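Hypothetical protein TT0907 (Thermus thermophilus, PDB 1WDI) probably transfers and isomerises the ribose of S-adenosylmethionine onto the 7-aminomethyl-7-deazaguanine base of tRNA, giving epoxyqueuosine in the queuosine pathway. Local coordinates at residues A[64-68]-A[212-216]; A[206-210]-A[231-236]; A[23-27]-A[187-191]; A[264-268]-A[289-294]. One frame throughout, in Å; residues are numbered along the deposited sequence.

Contact 1: A[64-68]-A[212-216]; sequences KVIPA and GPGTF
Ile66 and Gly214 make the one hydrogen bond between the two segments: Gly214 N donates to Ile66 O at 2.6 Å. The bond is short but bent, with 138° at the hydrogen, and the donor sits somewhat off the carbonyl plane. A weaker polar approach lies beside it, where Gly214 CA comes 3.3 Å from Pro67 O as a CA-H...O contact.

The second polar group is internal to 212-216. Gly212 O accepts both Thr215 N and Thr215 OG1, the latter at 2.7 Å and in the carbonyl plane. Thr215 reaches it because OG1 stands between the backbone N and the carbonyl carbon (chi1 65°), which leaves CG2 to face Ile66.

Apolar contacts flank the hydrogen bond. The side chains of Ile66 and Thr215 meet at roughly a right angle, Ile66 CD1 to Thr215 CG2 at 3.8 Å, while the other branch, Ile66 CG2, presses on Gly214 CA at 3.5 Å. Further on, Ala68 CB meets Pro213 CB at 3.4 Å, again tight for two carbons. Neither glycine could carry a CB unchanged: at Gly212 it would run into Val65 CG1, and at Gly214 into Ile66 CG2 and Pro67 O.

Before this point, Lys64 and Ile66 still bond to strand 203-211 by their backbones; beyond it, Ala68 pairs with Leu84 of strand 79-84. The arrangement is that of a parallel strand pair coming apart, with a 3-10 turn at 213-215 closing the end of strand 203-211 against the continuing strand 57-73.

Contact 2: A[206-210]-A[231-236]; sequences FLTLH and EPYAIP
Ala234 O receives Thr208 N at 2.7 Å, approached nearly along the C=O axis and with 164° at the hydrogen. The return bond, Ala234 N to Thr208 O, is equally short at 2.7 Å, which makes Thr208 and Ala234 an antiparallel hydrogen-bonded pair. A third bond, His210 N to Pro232 O at 2.9 Å, continues the pattern, and Leu209 with Tyr233 forms the non-hydrogen-bonded pair in between. The short strand axes run at 151° to each other, so the pairing is antiparallel but clearly twisted.

On the face of Leu209 and Tyr233, Leu209 extends with CG anti to its N (chi1 171°), which brings Leu209 CD1 to 3.4 Å from Glu231 CG; the two chains meet at about a right angle. Tyr233 points to the same face, and its OH bonds to Ser266 OG of helix 258-266.

On the face of Thr208 and Ala234, the imidazole of His210 lies across the neighbouring strand. His210 NE2 approaches Ala234 CB at 3.5 Å, while His210 CB faces Pro232 CG at 3.9 Å. Replacing His210 by an alanine would remove the ring and is likely to leave the Ala234 methyl, and Ile66 CD1 on the side of strand 57-73, without their packing partner. At the far end Pro236 CG touches Phe206 O at 3.6 Å.

The main chain therefore supplies the polar bonding here, while the side chains add mostly apolar contact; His210 NE2 is buried with no hydrogen-bond partner in the model, so the ring probably serves this contact mainly as a packing surface.

Contact 3: A[23-27]-A[187-191]; sequences PRDMA and LHFTP
Arg24 runs along the backbone carbonyls of 187-189, holding the loop before strand 28-32 to the turn that leads into helix 191-199. Its CB lies 3.5 Å from Leu187 O, and CG stays near the same oxygen. Arg24 CD passes closer still and also touches Leu187 CG at 3.9 Å, the two side chains meeting at about a right angle. A bend at chi3 (-64°) turns the guanidinium so that its NE/NH2 edge faces the carbonyls: NE makes weak bonds to Leu187 O at 2.8 Å and to Phe189 O, both poorly angled. The sounder bond comes at the tip, NH2 to Phe189 O at 3.1 Å, on a carbonyl lone pair. Thr190 CG2 rests over one face of the guanidinium, offset toward its rim.

Asp25 takes the other branch of Thr190: OG1 donates to Asp25 OD2 at 3.1 Å, from well above the carboxylate plane (67°). The same OG1 accepts Leu193 N, N-capping helix 191-199. Water 1 donates to Arg24 O at 2.7 Å and joins it to His188 ND1, whose ring is held at NE2 by Asn300.

A cationic head thus meets neutral carbonyls, and the carboxylate of Asp25 reaches the helix start through its capping threonine hydroxyl.

Contact 4: A[264-268]-A[289-294]; sequences LESAY and YTFKVV
Val293, in the loop leading into strand 296-300, is the main bump: its two methyls push into the hollow between Leu264 and Tyr268 at the C-terminal end of helix 258-266. Val293 CG1 faces Leu264 CB at 4.0 Å, and Val293 CG2, anti to its own carbonyl carbon, reaches Tyr268 CD1 at 3.8 Å. Next to it Lys292 lays its CB over the centre of the Tyr268 ring, 3.6 Å from the centroid and only 8° off the ring normal, a CH-pi contact; Lys292 CG follows near CE2, and the rest of the chain carries the amino group off the ring.

The reverse fit is made by Glu265. Bent at chi2 (-64°), its chain curls so that the carboxylate drops into the bay formed by the backbone turning through 292-294. OE1 takes Lys292 N at 2.8 Å on its syn lone pair, in a nearly straight bond (170°). OE2 accepts two amides, Val293 N at 2.8 Å from the syn side and Val294 N at 3.0 Å, nearly in line with the CD-OE2 bond. Phe291 CB and ring edge wall one side of the bay. Water 2 bridges the rim, donating to Glu265 O and Glu265 OE1 and accepting from Tyr289 OH at 3.1 Å.

With an alanine in place of Glu265, the amides of 292-294 would probably lose their shared acceptor and the loop would be freer to shift from the helix end. Across these segments a carboxylate is thus gripped by a water and by main-chain N-H groups of three successive residues, brought together by the path of the loop, with no cationic group bonded to it.

Contacts 1 and 2 share strand 203-211 and touch directly, with Lys64 N 2.9 Å from Leu209 O. Contact 4 adjoins contact 2 from the helix side, Ile235 CD1 packing on Ala267 CB at 3.4 Å. Contact 3 touches none of the others and lies about 28 Å, centre to centre, from contact 1. It is the most buried by residue count, although it joins two loops; contacts 1, 2 and 4 are only partly buried, and contact 2 lies nearest the centre of the chain. Contact 2 relies on regular strand bonding, contact 1 on a single bond and close carbon packing, whereas contacts 3 and 4 use charged side chains to bind loop backbone.

Contact 1: A[64-68]-A[212-216]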
loop_
_atom_site.group_PDB
_atom_site.type_symbol
_atom_site.label_atom_id
_atom_site.label_comp_id
_atom_site.label_asym_id
_atom_site.label_seq_id
_atom_site.Cartn_x
_atom_site.Cartn_y
_atom_site.Cartn_z
ATOM N N LYS A 64 -5.648 -2.152 7.012
ATOM C CA LYS A 64 -6.559 -2.674 8.021
ATOM C C LYS A 64 -6.557 -4.188 7.874
ATOM O O LYS A 64 -6.830 -4.721 6.793
ATOM C CB LYS A 64 -7.971 -2.133 7.811
ATOM C CG LYS A 64 -8.999 -2.670 8.792
ATOM C CD LYS A 64 -10.389 -2.154 8.455
ATOM C CE LYS A 64 -11.437 -2.699 9.411
ATOM N NZ LYS A 64 -12.797 -2.178 9.082
ATOM N N VAL A 65 -6.237 -4.880 8.960
ATOM C CA VAL A 65 -6.187 -6.329 8.931
ATOM C C VAL A 65 -7.573 -6.949 8.994
ATOM O O VAL A 65 -8.424 -6.530 9.780
ATOM C CB VAL A 65 -5.336 -6.882 10.099
ATOM C CG1 VAL A 65 -5.323 -8.404 10.064
ATOM C CG2 VAL A 65 -3.916 -6.340 10.004
ATOM N N ILE A 66 -7.794 -7.941 8.143
ATOM C CA ILE A 66 -9.057 -8.662 8.107
ATOM C C ILE A 66 -8.759 -10.094 8.548
ATOM O O ILE A 66 -8.229 -10.892 7.776
ATOM C CB ILE A 66 -9.664 -8.668 6.685
ATOM C CG1 ILE A 66 -10.099 -7.248 6.305
ATOM C CG2 ILE A 66 -10.850 -9.627 6.622
ATOM C CD1 ILE A 66 -10.775 -7.152 4.956
ATOM N N PRO A 67 -9.071 -10.423 9.813
ATOM C CA PRO A 67 -8.844 -11.755 10.385
ATOM C C PRO A 67 -9.555 -12.870 9.622
ATOM O O PRO A 67 -10.419 -12.611 8.787
ATOM C CB PRO A 67 -9.373 -11.612 11.811
ATOM C CG PRO A 67 -9.112 -10.174 12.119
ATOM C CD PRO A 67 -9.562 -9.494 10.846
ATOM N N ALA A 68 -9.190 -14.112 9.927
ATOM C CA ALA A 68 -9.788 -15.270 9.274
ATOM C C ALA A 68 -10.594 -16.112 10.256
ATOM O O ALA A 68 -10.109 -16.470 11.328
ATOM C CB ALA A 68 -8.705 -16.121 8.632
ATOM N N GLY A 212 -4.370 -9.143 5.343
ATOM C CA GLY A 212 -4.585 -10.201 6.313
ATOM C C GLY A 212 -5.235 -11.447 5.745
ATOM O O GLY A 212 -5.708 -11.439 4.610
ATOM N N PRO A 213 -5.282 -12.539 6.530
ATOM C CA PRO A 213 -5.868 -13.828 6.146
ATOM C C PRO A 213 -7.267 -13.717 5.546
ATOM O O PRO A 213 -7.597 -14.413 4.585
ATOM C CB PRO A 213 -5.871 -14.604 7.460
ATOM C CG PRO A 213 -4.664 -14.074 8.158
ATOM C CD PRO A 213 -4.782 -12.589 7.915
ATOM N N GLY A 214 -8.082 -12.838 6.119
ATOM C CA GLY A 214 -9.440 -12.659 5.644
ATOM C C GLY A 214 -9.594 -12.169 4.215
ATOM O O GLY A 214 -10.717 -12.031 3.734
ATOM N N THR A 215 -8.485 -11.900 3.531
ATOM C CA THR A 215 -8.553 -11.423 2.153
ATOM C C THR A 215 -8.063 -12.467 1.153
ATOM O O THR A 215 -8.388 -12.395 -0.032
ATOM C CB THR A 215 -7.722 -10.129 1.955
ATOM O OG1 THR A 215 -6.332 -10.408 2.165
ATOM C CG2 THR A 215 -8.170 -9.051 2.935
ATOM N N PHE A 216 -7.283 -13.432 1.633
ATOM C CA PHE A 216 -6.746 -14.488 0.777
ATOM C C PHE A 216 -7.795 -15.075 -0.160
ATOM O O PHE A 216 -8.974 -15.165 0.185
ATOM C CB PHE A 216 -6.141 -15.610 1.628
ATOM C CG PHE A 216 -4.823 -15.254 2.257
ATOM C CD1 PHE A 216 -4.698 -14.127 3.063
ATOM C CD2 PHE A 216 -3.705 -16.056 2.051
ATOM C CE1 PHE A 216 -3.479 -13.803 3.656
ATOM C CE2 PHE A 216 -2.480 -15.743 2.639
ATOM C CZ PHE A 216 -2.367 -14.614 3.443
#

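Contact 2: A[206-210]-A[231-236]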
loop_
_atom_site.group_PDB
_atom_site.type_symbol
_atom_site.label_atom_id
_atom_site.label_comp_id
_atom_site.label_asym_id
_atom_site.label_seq_id
_atom_site.Cartn_x
_atom_site.Cartn_y
_atom_site.Cartn_z
ATOM N N PHE A 206 -7.480 9.541 4.746
ATOM C CA PHE A 206 -7.025 8.156 4.711
ATOM C C PHE A 206 -8.052 7.137 4.200
ATOM O O PHE A 206 -9.177 7.059 4.708
ATOM C CB PHE A 206 -6.575 7.712 6.111
ATOM C CG PHE A 206 -5.460 8.544 6.697
ATOM C CD1 PHE A 206 -5.695 9.845 7.138
ATOM C CD2 PHE A 206 -4.180 8.019 6.823
ATOM C CE1 PHE A 206 -4.670 10.609 7.697
ATOM C CE2 PHE A 206 -3.144 8.773 7.379
ATOM C CZ PHE A 206 -3.390 10.071 7.817
ATOM N N LEU A 207 -7.669 6.363 3.188
ATOM C CA LEU A 207 -8.549 5.309 2.696
ATOM C C LEU A 207 -7.965 4.020 3.272
ATOM O O LEU A 207 -6.854 4.022 3.817
ATOM C CB LEU A 207 -8.593 5.269 1.163
ATOM C CG LEU A 207 -7.310 5.230 0.330
ATOM C CD1 LEU A 207 -6.681 3.847 0.371
ATOM C CD2 LEU A 207 -7.661 5.609 -1.099
ATOM N N THR A 208 -8.699 2.923 3.150
ATOM C CA THR A 208 -8.254 1.659 3.722
ATOM C C THR A 208 -7.876 0.556 2.743
ATOM O O THR A 208 -8.621 0.248 1.819
ATOM C CB THR A 208 -9.346 1.082 4.651
ATOM O OG1 THR A 208 -9.766 2.085 5.584
ATOM C CG2 THR A 208 -8.819 -0.114 5.406
ATOM N N LEU A 209 -6.711 -0.043 2.961
ATOM C CA LEU A 209 -6.266 -1.163 2.147
ATOM C C LEU A 209 -6.522 -2.392 3.022
ATOM O O LEU A 209 -6.020 -2.466 4.142
ATOM C CB LEU A 209 -4.767 -1.070 1.837
ATOM C CG LEU A 209 -4.186 -2.326 1.174
ATOM C CD1 LEU A 209 -4.833 -2.532 -0.190
ATOM C CD2 LEU A 209 -2.678 -2.203 1.035
ATOM N N HIS A 210 -7.317 -3.339 2.536
ATOM C CA HIS A 210 -7.593 -4.541 3.321
ATOM C C HIS A 210 -6.462 -5.551 3.169
ATOM O O HIS A 210 -6.068 -5.878 2.054
ATOM C CB HIS A 210 -8.908 -5.198 2.883
ATOM C CG HIS A 210 -10.121 -4.361 3.139
ATOM N ND1 HIS A 210 -10.331 -3.697 4.327
ATOM C CD2 HIS A 210 -11.207 -4.108 2.371
ATOM C CE1 HIS A 210 -11.494 -3.072 4.283
ATOM N NE2 HIS A 210 -12.046 -3.306 3.107
ATOM N N GLU A 231 -6.322 -5.863 -5.465
ATOM C CA GLU A 231 -6.179 -5.010 -4.293
ATOM C C GLU A 231 -7.539 -4.645 -3.701
ATOM O O GLU A 231 -8.278 -3.846 -4.274
ATOM C CB GLU A 231 -5.422 -3.729 -4.668
ATOM C CG GLU A 231 -5.254 -2.726 -3.529
ATOM C CD GLU A 231 -4.569 -1.439 -3.973
ATOM O OE1 GLU A 231 -3.467 -1.523 -4.558
ATOM O OE2 GLU A 231 -5.129 -0.346 -3.735
ATOM N N PRO A 232 -7.892 -5.246 -2.554
ATOM C CA PRO A 232 -9.171 -4.961 -1.898
ATOM C C PRO A 232 -8.996 -3.717 -1.029
ATOM O O PRO A 232 -8.038 -3.621 -0.268
ATOM C CB PRO A 232 -9.424 -6.226 -1.084
ATOM C CG PRO A 232 -8.039 -6.609 -0.652
ATOM C CD PRO A 232 -7.212 -6.389 -1.913
ATOM N N TYR A 233 -9.918 -2.767 -1.140
ATOM C CA TYR A 233 -9.813 -1.529 -0.375
ATOM C C TYR A 233 -11.176 -0.989 0.030
ATOM O O TYR A 233 -12.212 -1.456 -0.436
ATOM C CB TYR A 233 -9.104 -0.468 -1.222
ATOM C CG TYR A 233 -9.876 -0.133 -2.480
ATOM C CD1 TYR A 233 -10.953 0.758 -2.449
ATOM C CD2 TYR A 233 -9.577 -0.763 -3.689
ATOM C CE1 TYR A 233 -11.717 1.010 -3.592
ATOM C CE2 TYR A 233 -10.327 -0.520 -4.833
ATOM C CZ TYR A 233 -11.397 0.367 -4.779
ATOM O OH TYR A 233 -12.139 0.608 -5.915
ATOM N N ALA A 234 -11.159 0.019 0.890
ATOM C CA ALA A 234 -12.387 0.654 1.334
ATOM C C ALA A 234 -12.138 2.148 1.419
ATOM O O ALA A 234 -11.130 2.586 1.968
ATOM C CB ALA A 234 -12.815 0.108 2.698
ATOM N N ILE A 235 -13.046 2.926 0.847
ATOM C CA ILE A 235 -12.922 4.371 0.886
ATOM C C ILE A 235 -14.016 4.952 1.773
ATOM O O ILE A 235 -15.201 4.859 1.454
ATOM C CB ILE A 235 -13.042 4.986 -0.516
ATOM C CG1 ILE A 235 -11.941 4.430 -1.426
ATOM C CG2 ILE A 235 -12.954 6.504 -0.414
ATOM C CD1 ILE A 235 -11.960 5.001 -2.810
ATOM N N PRO A 236 -13.628 5.551 2.909
ATOM C CA PRO A 236 -14.584 6.155 3.841
ATOM C C PRO A 236 -15.430 7.212 3.143
ATOM O O PRO A 236 -14.964 7.891 2.220
ATOM C CB PRO A 236 -13.681 6.763 4.915
ATOM C CG PRO A 236 -12.511 5.828 4.930
ATOM C CD PRO A 236 -12.258 5.613 3.452
#

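Contact 3: A[23-27]-A[187-191]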
loop_
_atom_site.group_PDB
_atom_site.type_symbol
_atom_site.label_atom_id
_atom_site.label_comp_id
_atom_site.label_asym_id
_atom_site.label_seq_id
_atom_site.Cartn_x
_atom_site.Cartn_y
_atom_site.Cartn_z
ATOM N N PRO A 23 15.664 11.065 11.194
ATOM C CA PRO A 23 14.212 10.853 11.170
ATOM C C PRO A 23 13.806 10.417 9.766
ATOM O O PRO A 23 14.549 10.636 8.806
ATOM C CB PRO A 23 13.655 12.224 11.537
ATOM C CG PRO A 23 14.746 12.818 12.381
ATOM C CD PRO A 23 15.977 12.443 11.599
ATOM N N ARG A 24 12.629 9.811 9.647
ATOM C CA ARG A 24 12.164 9.318 8.360
ATOM C C ARG A 24 11.991 10.399 7.297
ATOM O O ARG A 24 12.213 10.140 6.113
ATOM C CB ARG A 24 10.856 8.536 8.541
ATOM C CG ARG A 24 10.994 7.340 9.493
ATOM C CD ARG A 24 9.756 6.445 9.491
ATOM N NE ARG A 24 8.557 7.124 9.980
ATOM C CZ ARG A 24 8.296 7.365 11.263
ATOM N NH1 ARG A 24 9.149 6.983 12.204
ATOM N NH2 ARG A 24 7.178 7.991 11.607
ATOM N N ASP A 25 11.605 11.603 7.710
ATOM C CA ASP A 25 11.402 12.685 6.757
ATOM C C ASP A 25 12.689 13.380 6.318
ATOM O O ASP A 25 12.645 14.447 5.704
ATOM C CB ASP A 25 10.407 13.718 7.301
ATOM C CG ASP A 25 10.868 14.355 8.601
ATOM O OD1 ASP A 25 11.970 14.029 9.082
ATOM O OD2 ASP A 25 10.112 15.189 9.142
ATOM N N MET A 26 13.834 12.781 6.635
ATOM C CA MET A 26 15.109 13.345 6.210
ATOM C C MET A 26 15.539 12.615 4.939
ATOM O O MET A 26 16.570 12.924 4.345
ATOM C CB MET A 26 16.172 13.220 7.304
ATOM C CG MET A 26 16.088 14.313 8.377
ATOM S SD MET A 26 16.259 16.007 7.725
ATOM C CE MET A 26 18.059 16.102 7.485
ATOM N N ALA A 27 14.733 11.641 4.527
ATOM C CA ALA A 27 14.999 10.918 3.288
ATOM C C ALA A 27 14.951 11.971 2.182
ATOM O O ALA A 27 14.233 12.965 2.297
ATOM C CB ALA A 27 13.921 9.869 3.051
ATOM N N LEU A 187 5.668 5.646 4.841
ATOM C CA LEU A 187 6.639 5.494 5.923
ATOM C C LEU A 187 7.516 6.734 6.099
ATOM O O LEU A 187 8.040 6.977 7.187
ATOM C CB LEU A 187 7.536 4.282 5.666
ATOM C CG LEU A 187 8.593 3.981 6.743
ATOM C CD1 LEU A 187 7.924 3.314 7.941
ATOM C CD2 LEU A 187 9.676 3.072 6.177
ATOM N N HIS A 188 7.663 7.512 5.029
ATOM C CA HIS A 188 8.492 8.721 5.044
ATOM C C HIS A 188 7.966 9.847 5.920
ATOM O O HIS A 188 8.722 10.741 6.308
ATOM C CB HIS A 188 8.668 9.243 3.619
ATOM C CG HIS A 188 9.323 8.262 2.697
ATOM N ND1 HIS A 188 10.618 7.828 2.874
ATOM C CD2 HIS A 188 8.862 7.634 1.589
ATOM C CE1 HIS A 188 10.929 6.978 1.910
ATOM N NE2 HIS A 188 9.882 6.843 1.118
ATOM N N PHE A 189 6.672 9.813 6.223
ATOM C CA PHE A 189 6.060 10.847 7.039
ATOM C C PHE A 189 6.256 10.628 8.535
ATOM O O PHE A 189 6.304 9.498 9.014
ATOM C CB PHE A 189 4.557 10.959 6.744
ATOM C CG PHE A 189 4.240 11.490 5.371
ATOM C CD1 PHE A 189 4.494 10.724 4.235
ATOM C CD2 PHE A 189 3.685 12.758 5.214
ATOM C CE1 PHE A 189 4.198 11.213 2.961
ATOM C CE2 PHE A 189 3.386 13.257 3.950
ATOM C CZ PHE A 189 3.643 12.479 2.814
ATOM N N THR A 190 6.367 11.730 9.264
ATOM C CA THR A 190 6.537 11.701 10.707
ATOM C C THR A 190 5.390 12.506 11.292
ATOM O O THR A 190 4.730 13.263 10.579
ATOM C CB THR A 190 7.832 12.403 11.137
ATOM O OG1 THR A 190 7.826 13.736 10.614
ATOM C CG2 THR A 190 9.067 11.654 10.626
ATOM N N PRO A 191 5.134 12.353 12.599
ATOM C CA PRO A 191 4.047 13.115 13.214
ATOM C C PRO A 191 4.280 14.613 13.008
ATOM O O PRO A 191 3.335 15.376 12.817
ATOM C CB PRO A 191 4.133 12.702 14.685
ATOM C CG PRO A 191 4.588 11.277 14.591
ATOM C CD PRO A 191 5.684 11.363 13.543
HETATM O O HOH W 1 12.290 7.703 5.041
#

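Contact 4: A[264-268]-A[289-294]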
loop_
_atom_site.group_PDB
_atom_site.type_symbol
_atom_site.label_atom_id
_atom_site.label_comp_id
_atom_site.label_asym_id
_atom_site.label_seq_id
_atom_site.Cartn_x
_atom_site.Cartn_y
_atom_site.Cartn_z
ATOM N N LEU A 264 -8.112 5.030 -5.650
ATOM C CA LEU A 264 -8.878 6.193 -6.109
ATOM C C LEU A 264 -9.310 6.079 -7.574
ATOM O O LEU A 264 -10.473 6.323 -7.907
ATOM C CB LEU A 264 -8.076 7.486 -5.913
ATOM C CG LEU A 264 -7.800 7.926 -4.468
ATOM C CD1 LEU A 264 -6.930 9.193 -4.463
ATOM C CD2 LEU A 264 -9.131 8.198 -3.757
ATOM N N GLU A 265 -8.383 5.714 -8.456
ATOM C CA GLU A 265 -8.720 5.594 -9.872
ATOM C C GLU A 265 -9.729 4.467 -10.129
ATOM O O GLU A 265 -10.594 4.588 -10.986
ATOM C CB GLU A 265 -7.448 5.378 -10.703
ATOM C CG GLU A 265 -6.475 6.576 -10.716
ATOM C CD GLU A 265 -7.053 7.831 -11.369
ATOM O OE1 GLU A 265 -7.796 7.706 -12.364
ATOM O OE2 GLU A 265 -6.748 8.953 -10.907
ATOM N N SER A 266 -9.625 3.379 -9.376
ATOM C CA SER A 266 -10.549 2.259 -9.532
ATOM C C SER A 266 -11.952 2.592 -9.011
ATOM O O SER A 266 -12.949 2.053 -9.496
ATOM C CB SER A 266 -10.022 1.034 -8.791
ATOM O OG SER A 266 -11.014 0.019 -8.747
ATOM N N ALA A 267 -12.017 3.485 -8.029
ATOM C CA ALA A 267 -13.286 3.881 -7.418
ATOM C C ALA A 267 -13.994 5.011 -8.153
ATOM O O ALA A 267 -15.092 5.407 -7.773
ATOM C CB ALA A 267 -13.052 4.285 -5.968
ATOM N N TYR A 268 -13.366 5.538 -9.199
ATOM C CA TYR A 268 -13.958 6.626 -9.969
ATOM C C TYR A 268 -15.072 6.121 -10.878
ATOM O O TYR A 268 -14.922 5.091 -11.532
ATOM C CB TYR A 268 -12.894 7.305 -10.835
ATOM C CG TYR A 268 -13.429 8.446 -11.671
ATOM C CD1 TYR A 268 -13.618 9.712 -11.120
ATOM C CD2 TYR A 268 -13.774 8.252 -13.014
ATOM C CE1 TYR A 268 -14.138 10.763 -11.884
ATOM C CE2 TYR A 268 -14.298 9.293 -13.784
ATOM C CZ TYR A 268 -14.475 10.542 -13.215
ATOM O OH TYR A 268 -14.971 11.578 -13.977
ATOM N N TYR A 289 -2.548 6.113 -20.087
ATOM C CA TYR A 289 -3.609 6.105 -19.096
ATOM C C TYR A 289 -3.912 7.527 -18.653
ATOM O O TYR A 289 -2.998 8.297 -18.349
ATOM C CB TYR A 289 -3.211 5.262 -17.878
ATOM C CG TYR A 289 -4.340 5.104 -16.876
ATOM C CD1 TYR A 289 -5.354 4.162 -17.077
ATOM C CD2 TYR A 289 -4.432 5.941 -15.766
ATOM C CE1 TYR A 289 -6.434 4.066 -16.196
ATOM C CE2 TYR A 289 -5.503 5.856 -14.884
ATOM C CZ TYR A 289 -6.502 4.920 -15.105
ATOM O OH TYR A 289 -7.573 4.858 -14.244
ATOM N N THR A 290 -5.195 7.881 -18.631
ATOM C CA THR A 290 -5.601 9.210 -18.208
ATOM C C THR A 290 -6.117 9.126 -16.775
ATOM O O THR A 290 -7.079 8.411 -16.490
ATOM C CB THR A 290 -6.711 9.778 -19.115
ATOM O OG1 THR A 290 -6.218 9.895 -20.455
ATOM C CG2 THR A 290 -7.149 11.160 -18.623
ATOM N N PHE A 291 -5.462 9.842 -15.869
ATOM C CA PHE A 291 -5.875 9.831 -14.474
ATOM C C PHE A 291 -7.087 10.728 -14.293
ATOM O O PHE A 291 -7.103 11.862 -14.759
ATOM C CB PHE A 291 -4.713 10.269 -13.572
ATOM C CG PHE A 291 -3.565 9.305 -13.585
ATOM C CD1 PHE A 291 -2.706 9.237 -14.689
ATOM C CD2 PHE A 291 -3.408 8.381 -12.556
ATOM C CE1 PHE A 291 -1.720 8.259 -14.764
ATOM C CE2 PHE A 291 -2.425 7.397 -12.620
ATOM C CZ PHE A 291 -1.578 7.334 -13.733
ATOM N N LYS A 292 -8.106 10.195 -13.629
ATOM C CA LYS A 292 -9.348 10.917 -13.395
ATOM C C LYS A 292 -9.435 11.545 -12.002
ATOM O O LYS A 292 -10.274 12.413 -11.759
ATOM C CB LYS A 292 -10.534 9.964 -13.597
ATOM C CG LYS A 292 -10.715 9.484 -15.040
ATOM C CD LYS A 292 -11.106 10.655 -15.930
ATOM C CE LYS A 292 -11.332 10.237 -17.370
ATOM N NZ LYS A 292 -11.756 11.412 -18.188
ATOM N N VAL A 293 -8.571 11.115 -11.094
ATOM C CA VAL A 293 -8.599 11.639 -9.731
ATOM C C VAL A 293 -7.277 12.227 -9.242
ATOM O O VAL A 293 -7.240 13.344 -8.738
ATOM C CB VAL A 293 -9.017 10.536 -8.733
ATOM C CG1 VAL A 293 -9.153 11.123 -7.318
ATOM C CG2 VAL A 293 -10.328 9.894 -9.196
ATOM N N VAL A 294 -6.198 11.464 -9.391
ATOM C CA VAL A 294 -4.883 11.889 -8.925
ATOM C C VAL A 294 -4.273 13.049 -9.709
ATOM O O VAL A 294 -4.081 12.951 -10.924
ATOM C CB VAL A 294 -3.901 10.694 -8.944
ATOM C CG1 VAL A 294 -2.539 11.114 -8.389
ATOM C CG2 VAL A 294 -4.492 9.536 -8.136
HETATM O O HOH W 2 -10.015 6.264 -12.962
#